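Local coordinates for putative dehydratase (Mesorhizobium loti, PDB 2POZ), which is a putative dehydratase of the mandelate racemase/muconate lactonizing enzyme family, probably acting as a lyase, at residues Leu242-Gly256 with Ile268-Asp280. Residues are numbered along the deposited sequence; the frame is centred on the assembly and turned at random.
Sequences LKVISEQIPLPIAVG and IFELQACGIIQPD
With CG anti to the backbone N (chi1 -178°) and the chain bent only at its last torsion (chi4 57°), Lys-243 sends NZ to the carbonyl O of Leu-271, 3.2 Å away and nearly in line with the C=O bond. An alanine in place of Lys-243 would probably leave the Leu-271 carbonyl without this donor and Glu-247 without the mate of its long ion pair. The CB of Ala-273 rests against Ser-246, whose OG is turned back onto Lys-243 O at 2.6 Å. Deeper in, Leu-242 CD2 meets Leu-271 CD1, the two side chains crossing at about a right angle, and Cys-274 SG sits 3.5 Å from Val-255 CG2. Val-255 and Ile-268 approach tip to tip. Strands 253-255 and 276-277 pair in parallel: Gly-275 N bonds to Ile-253 O (3.1 Å), Val-255 N to Ile-276 O and Gln-278 N to Val-255 O (2.7 Å). On the face opposite Val-255, Ala-254 CB packs against Ile-276 CB and the amide of Gln-278, beside Phe-229. This is a beta-alpha-beta unit of the enolase-type barrel: backbone bonds join its strands, apolar groups fill the layer beneath the helices, and the lysine supplies a polar tie at the partly exposed margin.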
# COMPACT_ATOMS: atom_id res chain seq x y z
N LEU A 242 -2.43 -4.79 16.52
CA LEU A 242 -1.37 -5.78 16.63
C LEU A 242 -0.13 -5.38 15.83
O LEU A 242 1.00 -5.48 16.33
CB LEU A 242 -1.85 -7.16 16.17
CG LEU A 242 -0.84 -8.31 16.22
CD1 LEU A 242 -0.29 -8.47 17.64
CD2 LEU A 242 -1.52 -9.60 15.78
N LYS A 243 -0.32 -4.93 14.59
CA LYS A 243 0.83 -4.53 13.79
C LYS A 243 1.50 -3.27 14.33
O LYS A 243 2.72 -3.20 14.40
CB LYS A 243 0.45 -4.32 12.32
CG LYS A 243 1.66 -3.95 11.47
CD LYS A 243 1.55 -4.40 10.03
CE LYS A 243 2.88 -4.22 9.30
NZ LYS A 243 3.99 -4.97 9.98
N VAL A 244 0.70 -2.28 14.70
CA VAL A 244 1.23 -1.04 15.25
C VAL A 244 2.06 -1.35 16.49
O VAL A 244 3.18 -0.83 16.66
CB VAL A 244 0.09 -0.07 15.63
CG1 VAL A 244 0.66 1.14 16.36
CG2 VAL A 244 -0.65 0.37 14.38
N ILE A 245 1.52 -2.18 17.37
CA ILE A 245 2.22 -2.55 18.58
C ILE A 245 3.55 -3.24 18.26
O ILE A 245 4.57 -2.90 18.85
CB ILE A 245 1.33 -3.46 19.47
CG1 ILE A 245 0.16 -2.63 20.04
CG2 ILE A 245 2.16 -4.07 20.61
CD1 ILE A 245 -0.94 -3.47 20.67
N SER A 246 3.54 -4.18 17.33
CA SER A 246 4.78 -4.89 16.97
C SER A 246 5.88 -3.94 16.50
O SER A 246 7.07 -4.19 16.73
CB SER A 246 4.51 -5.94 15.89
OG SER A 246 4.16 -5.34 14.65
N GLU A 247 5.50 -2.85 15.85
CA GLU A 247 6.47 -1.88 15.34
C GLU A 247 6.92 -0.90 16.41
O GLU A 247 7.91 -0.18 16.23
CB GLU A 247 5.85 -1.07 14.18
CG GLU A 247 5.24 -1.91 13.08
CD GLU A 247 4.58 -1.06 12.00
OE1 GLU A 247 3.78 -0.15 12.35
OE2 GLU A 247 4.85 -1.30 10.80
N GLN A 248 6.22 -0.87 17.54
CA GLN A 248 6.54 0.09 18.59
C GLN A 248 7.14 -0.47 19.87
O GLN A 248 7.58 0.30 20.72
CB GLN A 248 5.28 0.90 18.94
CG GLN A 248 4.79 1.82 17.83
CD GLN A 248 5.75 2.96 17.57
OE1 GLN A 248 6.29 3.56 18.50
NE2 GLN A 248 5.95 3.29 16.29
N ILE A 249 7.16 -1.78 20.03
CA ILE A 249 7.73 -2.35 21.25
C ILE A 249 8.94 -3.21 20.96
O ILE A 249 9.10 -3.73 19.86
CB ILE A 249 6.69 -3.20 22.03
CG1 ILE A 249 6.37 -4.48 21.26
CG2 ILE A 249 5.44 -2.38 22.28
CD1 ILE A 249 5.47 -5.45 22.04
N PRO A 250 9.82 -3.38 21.96
CA PRO A 250 11.04 -4.19 21.79
C PRO A 250 10.87 -5.67 22.13
O PRO A 250 11.86 -6.41 22.16
CB PRO A 250 12.02 -3.49 22.72
CG PRO A 250 11.14 -3.16 23.90
CD PRO A 250 9.84 -2.66 23.25
N LEU A 251 9.65 -6.11 22.38
CA LEU A 251 9.40 -7.50 22.75
C LEU A 251 8.78 -8.32 21.63
O LEU A 251 7.97 -7.82 20.86
CB LEU A 251 8.46 -7.56 23.95
CG LEU A 251 8.69 -6.55 25.07
CD1 LEU A 251 7.57 -6.66 26.10
CD2 LEU A 251 10.04 -6.80 25.70
N PRO A 252 9.17 -9.60 21.51
CA PRO A 252 8.59 -10.46 20.47
C PRO A 252 7.13 -10.69 20.86
O PRO A 252 6.80 -10.74 22.05
CB PRO A 252 9.42 -11.74 20.58
CG PRO A 252 10.73 -11.25 21.08
CD PRO A 252 10.33 -10.25 22.13
N ILE A 253 6.26 -10.84 19.87
CA ILE A 253 4.85 -11.05 20.15
C ILE A 253 4.40 -12.44 19.75
O ILE A 253 4.90 -13.01 18.78
CB ILE A 253 3.98 -10.03 19.39
CG1 ILE A 253 4.34 -8.61 19.85
CG2 ILE A 253 2.51 -10.31 19.63
CD1 ILE A 253 3.62 -7.51 19.05
N ALA A 254 3.45 -12.98 20.51
CA ALA A 254 2.87 -14.29 20.25
C ALA A 254 1.35 -14.16 20.36
O ALA A 254 0.84 -13.50 21.28
CB ALA A 254 3.39 -15.32 21.25
N VAL A 255 0.62 -14.76 19.42
CA VAL A 255 -0.84 -14.74 19.44
C VAL A 255 -1.31 -16.09 18.90
O VAL A 255 -0.50 -16.88 18.42
CB VAL A 255 -1.46 -13.63 18.53
CG1 VAL A 255 -1.00 -12.25 18.99
CG2 VAL A 255 -1.08 -13.86 17.07
N GLY A 256 -2.61 -16.35 18.97
CA GLY A 256 -3.11 -17.60 18.43
C GLY A 256 -4.13 -18.35 19.26
O GLY A 256 -4.89 -19.15 18.71
N ILE A 268 -3.17 -13.32 10.41
CA ILE A 268 -2.01 -13.08 11.26
C ILE A 268 -0.72 -13.12 10.44
O ILE A 268 0.12 -12.22 10.53
CB ILE A 268 -1.90 -14.13 12.38
CG1 ILE A 268 -3.14 -14.07 13.29
CG2 ILE A 268 -0.61 -13.91 13.19
CD1 ILE A 268 -3.42 -12.70 13.89
N PHE A 269 -0.57 -14.16 9.63
CA PHE A 269 0.62 -14.32 8.81
C PHE A 269 0.91 -13.10 7.95
O PHE A 269 2.03 -12.59 7.94
CB PHE A 269 0.47 -15.56 7.91
CG PHE A 269 0.37 -16.84 8.68
CD1 PHE A 269 -0.32 -17.93 8.14
CD2 PHE A 269 0.95 -16.97 9.93
CE1 PHE A 269 -0.41 -19.13 8.85
CE2 PHE A 269 0.86 -18.16 10.64
CZ PHE A 269 0.18 -19.24 10.10
N GLU A 270 -0.11 -12.62 7.26
CA GLU A 270 0.05 -11.47 6.39
C GLU A 270 0.44 -10.18 7.10
O GLU A 270 0.90 -9.24 6.45
CB GLU A 270 -1.22 -11.26 5.57
CG GLU A 270 -1.57 -12.46 4.70
CD GLU A 270 -2.59 -12.15 3.62
OE1 GLU A 270 -3.57 -11.44 3.92
OE2 GLU A 270 -2.41 -12.64 2.48
N LEU A 271 0.28 -10.13 8.41
CA LEU A 271 0.66 -8.94 9.16
C LEU A 271 2.17 -8.93 9.39
O LEU A 271 2.78 -7.87 9.49
CB LEU A 271 -0.03 -8.90 10.53
CG LEU A 271 -1.55 -8.84 10.58
CD1 LEU A 271 -1.99 -8.93 12.04
CD2 LEU A 271 -2.04 -7.55 9.95
N GLN A 272 2.75 -10.12 9.48
CA GLN A 272 4.17 -10.26 9.75
C GLN A 272 4.54 -9.37 10.93
O GLN A 272 5.50 -8.61 10.89
CB GLN A 272 4.99 -9.87 8.52
CG GLN A 272 5.60 -11.08 7.84
CD GLN A 272 6.17 -10.76 6.47
OE1 GLN A 272 6.83 -11.59 5.87
NE2 GLN A 272 5.89 -9.55 5.98
N ALA A 273 3.74 -9.49 11.99
CA ALA A 273 3.95 -8.72 13.20
C ALA A 273 4.32 -9.64 14.36
O ALA A 273 4.90 -9.20 15.35
CB ALA A 273 2.68 -7.94 13.54
N CYS A 274 3.98 -10.93 14.23
CA CYS A 274 4.24 -11.93 15.26
C CYS A 274 5.41 -12.84 14.89
O CYS A 274 5.67 -13.09 13.72
CB CYS A 274 2.99 -12.81 15.46
SG CYS A 274 1.52 -11.87 15.92
N GLY A 275 6.09 -13.34 15.91
CA GLY A 275 7.19 -14.25 15.68
C GLY A 275 6.81 -15.64 16.17
O GLY A 275 7.50 -16.63 15.91
N ILE A 276 5.68 -15.71 16.87
CA ILE A 276 5.20 -16.97 17.44
C ILE A 276 3.68 -17.09 17.39
O ILE A 276 2.97 -16.12 17.68
CB ILE A 276 5.62 -17.08 18.93
CG1 ILE A 276 7.14 -16.94 19.06
CG2 ILE A 276 5.17 -18.41 19.53
CD1 ILE A 276 7.59 -16.55 20.44
N ILE A 277 3.17 -18.25 17.00
CA ILE A 277 1.72 -18.45 17.00
C ILE A 277 1.43 -19.53 18.03
O ILE A 277 2.25 -20.42 18.26
CB ILE A 277 1.15 -18.87 15.62
CG1 ILE A 277 1.77 -20.19 15.15
CG2 ILE A 277 1.39 -17.75 14.61
CD1 ILE A 277 1.03 -20.80 13.98
N GLN A 278 0.26 -19.44 18.65
CA GLN A 278 -0.12 -20.37 19.71
C GLN A 278 -1.47 -21.03 19.49
O GLN A 278 -2.37 -20.90 20.32
CB GLN A 278 -0.14 -19.62 21.04
CG GLN A 278 1.15 -18.87 21.33
CD GLN A 278 0.98 -17.85 22.44
OE1 GLN A 278 0.31 -16.83 22.26
NE2 GLN A 278 1.58 -18.13 23.60
N PRO A 279 -1.64 -21.74 18.36
CA PRO A 279 -2.93 -22.38 18.13
C PRO A 279 -3.19 -23.48 19.16
O PRO A 279 -2.26 -24.06 19.71
CB PRO A 279 -2.77 -22.96 16.72
CG PRO A 279 -1.31 -23.34 16.69
CD PRO A 279 -0.65 -22.12 17.34
N ASP A 280 -4.47 -23.75 19.40
CA ASP A 280 -4.87 -24.79 20.34
C ASP A 280 -5.51 -25.88 19.47
O ASP A 280 -6.46 -25.59 18.75
CB ASP A 280 -5.91 -24.24 21.32
CG ASP A 280 -6.30 -25.25 22.39
OD1 ASP A 280 -6.46 -26.45 22.07
OD2 ASP A 280 -6.48 -24.83 23.56
O HOH W 1 6.20 -5.50 12.30
O HOH W 2 6.62 -9.46 17.29
O HOH W 3 -6.68 -21.73 18.33